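Lin1909 protein (Listeria innocua, PDB 3FIJ) probably hydrolyses gamma-glutamyl amide bonds, as a manganese-binding member of the class I glutamine amidotransferase-like peptidase C26 family. Local coordinates at residues A[165-170]-A[229-234]. Sequence-based numbering, arbitrary orientation.
Sequences AKHHPN and SEQLFQ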
ATOM      1  N   ALA A 165      30.868  24.564  21.852  1.00 18.66           N
ATOM      2  CA  ALA A 165      31.685  25.499  21.083  1.00 20.75           C
ATOM      3  C   ALA A 165      33.078  24.959  20.755  1.00 21.46           C
ATOM      4  O   ALA A 165      33.763  25.494  19.887  1.00 22.87           O
ATOM      5  CB  ALA A 165      31.791  26.842  21.825  1.00 21.40           C
ATOM      6  N   LYS A 166      33.496  23.903  21.445  1.00 23.20           N
ATOM      7  CA  LYS A 166      34.801  23.297  21.180  1.00 24.18           C
ATOM      8  C   LYS A 166      34.708  22.464  19.909  1.00 24.74           C
ATOM      9  O   LYS A 166      35.724  22.060  19.339  1.00 25.59           O
ATOM     10  CB  LYS A 166      35.218  22.365  22.318  1.00 24.80           C
ATOM     11  CG  LYS A 166      35.442  23.029  23.658  1.00 27.00           C
ATOM     12  CD  LYS A 166      35.894  22.003  24.690  1.00 27.51           C
ATOM     13  CE  LYS A 166      36.038  22.627  26.074  1.00 29.75           C
ATOM     14  NZ  LYS A 166      36.421  21.615  27.104  1.00 31.19           N
ATOM     15  N   HIS A 167      33.482  22.203  19.468  1.00 23.74           N
ATOM     16  CA  HIS A 167      33.287  21.381  18.288  1.00 21.61           C
ATOM     17  C   HIS A 167      32.442  22.019  17.188  1.00 21.29           C
ATOM     18  O   HIS A 167      32.554  21.648  16.025  1.00 20.02           O
ATOM     19  CB  HIS A 167      32.689  20.041  18.716  1.00 20.80           C
ATOM     20  CG  HIS A 167      33.443  19.372  19.827  1.00 20.65           C
ATOM     21  ND1 HIS A 167      33.073  19.481  21.153  1.00 21.68           N
ATOM     22  CD2 HIS A 167      34.552  18.600  19.812  1.00 20.98           C
ATOM     23  CE1 HIS A 167      33.921  18.804  21.902  1.00 20.26           C
ATOM     24  NE2 HIS A 167      34.831  18.257  21.115  1.00 20.16           N
ATOM     25  N   HIS A 168      31.602  22.982  17.550  1.00 23.01           N
ATOM     26  CA  HIS A 168      30.757  23.650  16.568  1.00 24.11           C
ATOM     27  C   HIS A 168      30.922  25.174  16.570  1.00 23.83           C
ATOM     28  O   HIS A 168      31.007  25.801  17.626  1.00 23.61           O
ATOM     29  CB  HIS A 168      29.270  23.322  16.808  1.00 25.39           C
ATOM     30  CG  HIS A 168      28.881  21.909  16.487  1.00 27.18           C
ATOM     31  ND1 HIS A 168      29.604  21.109  15.628  1.00 29.72           N
ATOM     32  CD2 HIS A 168      27.811  21.174  16.872  1.00 29.52           C
ATOM     33  CE1 HIS A 168      28.995  19.941  15.500  1.00 31.50           C
ATOM     34  NE2 HIS A 168      27.905  19.954  16.244  1.00 29.66           N
ATOM     35  N   PRO A 169      30.981  25.788  15.377  1.00 23.29           N
ATOM     36  CA  PRO A 169      31.123  27.240  15.285  1.00 23.31           C
ATOM     37  C   PRO A 169      29.743  27.855  15.455  1.00 24.08           C
ATOM     38  O   PRO A 169      28.736  27.173  15.277  1.00 23.19           O
ATOM     39  CB  PRO A 169      31.665  27.443  13.878  1.00 22.72           C
ATOM     40  CG  PRO A 169      31.000  26.353  13.119  1.00 23.42           C
ATOM     41  CD  PRO A 169      31.146  25.165  14.050  1.00 23.97           C
ATOM     42  N   ASN A 170      29.692  29.135  15.803  1.00 24.51           N
ATOM     43  CA  ASN A 170      28.414  29.798  15.984  1.00 23.96           C
ATOM     44  C   ASN A 170      27.689  29.860  14.637  1.00 24.28           C
ATOM     45  O   ASN A 170      28.325  29.902  13.589  1.00 23.27           O
ATOM     46  CB  ASN A 170      28.636  31.203  16.536  1.00 23.59           C
ATOM     47  CG  ASN A 170      27.345  31.867  16.968  1.00 23.95           C
ATOM     48  OD1 ASN A 170      26.509  31.246  17.634  1.00 21.96           O
ATOM     49  ND2 ASN A 170      27.178  33.138  16.607  1.00 22.76           N
ATOM     50  N   SER A 229      30.131  16.959  13.341  1.00 18.80           N
ATOM     51  CA  SER A 229      29.196  16.073  14.002  1.00 19.60           C
ATOM     52  C   SER A 229      29.950  14.873  14.571  1.00 19.89           C
ATOM     53  O   SER A 229      29.718  14.451  15.715  1.00 18.72           O
ATOM     54  CB  SER A 229      28.141  15.602  13.013  1.00 20.02           C
ATOM     55  OG  SER A 229      27.260  16.660  12.695  1.00 22.21           O
ATOM     56  N   GLU A 230      30.859  14.323  13.772  1.00 18.02           N
ATOM     57  CA  GLU A 230      31.636  13.182  14.229  1.00 18.70           C
ATOM     58  C   GLU A 230      32.407  13.513  15.512  1.00 18.59           C
ATOM     59  O   GLU A 230      32.560  12.661  16.388  1.00 16.71           O
ATOM     60  CB  GLU A 230      32.608  12.723  13.146  1.00 16.91           C
ATOM     61  CG  GLU A 230      33.362  11.477  13.547  1.00 18.79           C
ATOM     62  CD  GLU A 230      34.344  11.012  12.497  1.00 20.32           C
ATOM     63  OE1 GLU A 230      33.983  11.000  11.302  1.00 20.11           O
ATOM     64  OE2 GLU A 230      35.475  10.644  12.874  1.00 21.15           O
ATOM     65  N   GLN A 231      32.890  14.748  15.618  1.00 17.22           N
ATOM     66  CA  GLN A 231      33.627  15.169  16.808  1.00 20.61           C
ATOM     67  C   GLN A 231      32.804  14.983  18.083  1.00 20.26           C
ATOM     68  O   GLN A 231      33.349  14.687  19.153  1.00 19.71           O
ATOM     69  CB  GLN A 231      34.030  16.636  16.694  1.00 22.90           C
ATOM     70  CG  GLN A 231      35.153  16.920  15.724  1.00 26.96           C
ATOM     71  CD  GLN A 231      35.578  18.373  15.791  1.00 31.70           C
ATOM     72  OE1 GLN A 231      35.931  18.886  16.866  1.00 31.86           O
ATOM     73  NE2 GLN A 231      35.540  19.053  14.648  1.00 32.83           N
ATOM     74  N   LEU A 232      31.493  15.166  17.974  1.00 20.20           N
ATOM     75  CA  LEU A 232      30.634  15.002  19.138  1.00 19.42           C
ATOM     76  C   LEU A 232      30.773  13.594  19.687  1.00 17.75           C
ATOM     77  O   LEU A 232      30.989  13.401  20.883  1.00 17.11           O
ATOM     78  CB  LEU A 232      29.177  15.297  18.767  1.00 19.71           C
ATOM     79  CG  LEU A 232      28.767  16.774  18.859  1.00 20.92           C
ATOM     80  CD1 LEU A 232      29.819  17.650  18.180  1.00 23.39           C
ATOM     81  CD2 LEU A 232      27.398  16.974  18.238  1.00 16.88           C
ATOM     82  N   PHE A 233      30.661  12.600  18.817  1.00 16.85           N
ATOM     83  CA  PHE A 233      30.787  11.226  19.280  1.00 17.29           C
ATOM     84  C   PHE A 233      32.221  10.938  19.724  1.00 19.24           C
ATOM     85  O   PHE A 233      32.450  10.135  20.639  1.00 19.57           O
ATOM     86  CB  PHE A 233      30.371  10.244  18.189  1.00 15.55           C
ATOM     87  CG  PHE A 233      28.949  10.400  17.739  1.00 16.09           C
ATOM     88  CD1 PHE A 233      28.634  11.195  16.643  1.00 12.84           C
ATOM     89  CD2 PHE A 233      27.916   9.760  18.425  1.00 15.78           C
ATOM     90  CE1 PHE A 233      27.318  11.356  16.237  1.00 12.61           C
ATOM     91  CE2 PHE A 233      26.593   9.915  18.025  1.00 12.74           C
ATOM     92  CZ  PHE A 233      26.296  10.716  16.927  1.00 14.25           C
ATOM     93  N   GLN A 234      33.185  11.598  19.080  1.00 19.26           N
ATOM     94  CA  GLN A 234      34.595  11.414  19.416  1.00 20.07           C
ATOM     95  C   GLN A 234      34.816  11.867  20.850  1.00 20.55           C
ATOM     96  O   GLN A 234      35.479  11.181  21.636  1.00 22.36           O
ATOM     97  CB  GLN A 234      35.487  12.230  18.475  1.00 20.20           C
ATOM     98  CG  GLN A 234      36.981  11.993  18.684  1.00 18.88           C
ATOM     99  CD  GLN A 234      37.377  10.539  18.471  1.00 21.11           C
ATOM    100  OE1 GLN A 234      37.259  10.003  17.364  1.00 22.23           O
ATOM    101  NE2 GLN A 234      37.844   9.893  19.531  1.00 20.04           N
TER
HETATM  102  O   HOH W   1      26.549  17.704  15.377  1.00 17.98           O
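Two consecutive histidines of a loop, His-167 and His-168, dock segment 165-170 onto helix segment 229-234 and illustrate how imidazoles can join a loop to a helix by packing and one bridging water, with no direct hydrogen bond. From CB of His-168, CG stands anti to the carbonyl carbon (chi1 -70°), which carries the ring towards the helix. ND1 turns back on its own segment and donates a weak, bent hydrogen bond to His-167 O (3.0 Å). The far rim does the packing: CE1 lies 3.6 Å from Leu-232 CD1 and has Ser-229 N at the ring edge, a contact and not a hydrogen bond. At the tip, NE2 meets both methyls of Leu-232, CD1 and CD2, which approach from the same side of the ring, each at 3.6 Å. NE2 also meets a water in the ring plane at 2.8 Å; this water donates to Ser-229 OG, itself bonded to Asp-226, bridging the buried ring to the helix.

The side chain of His-167 crosses that of Gln-231 obliquely. Its CB rests 3.8 Å from Leu-232 CD1, while CD2 brings the ring edge to within 3.3 Å of Gln-231 OE1, with ring and amide planes 72° apart. Its ND1 bonds weakly to Glu-163 O.

The contact thus ties the loop between strands 154-158 and 172-174, at one margin of the central sheet of a class I glutamine amidotransferase-like fold, to helix 227-241, remote from the manganese, about 13 Å from the His-168 side chain. His-168 also touches Ile-158, whereas Phe-233 packs on Ala-36 of helix 31-40.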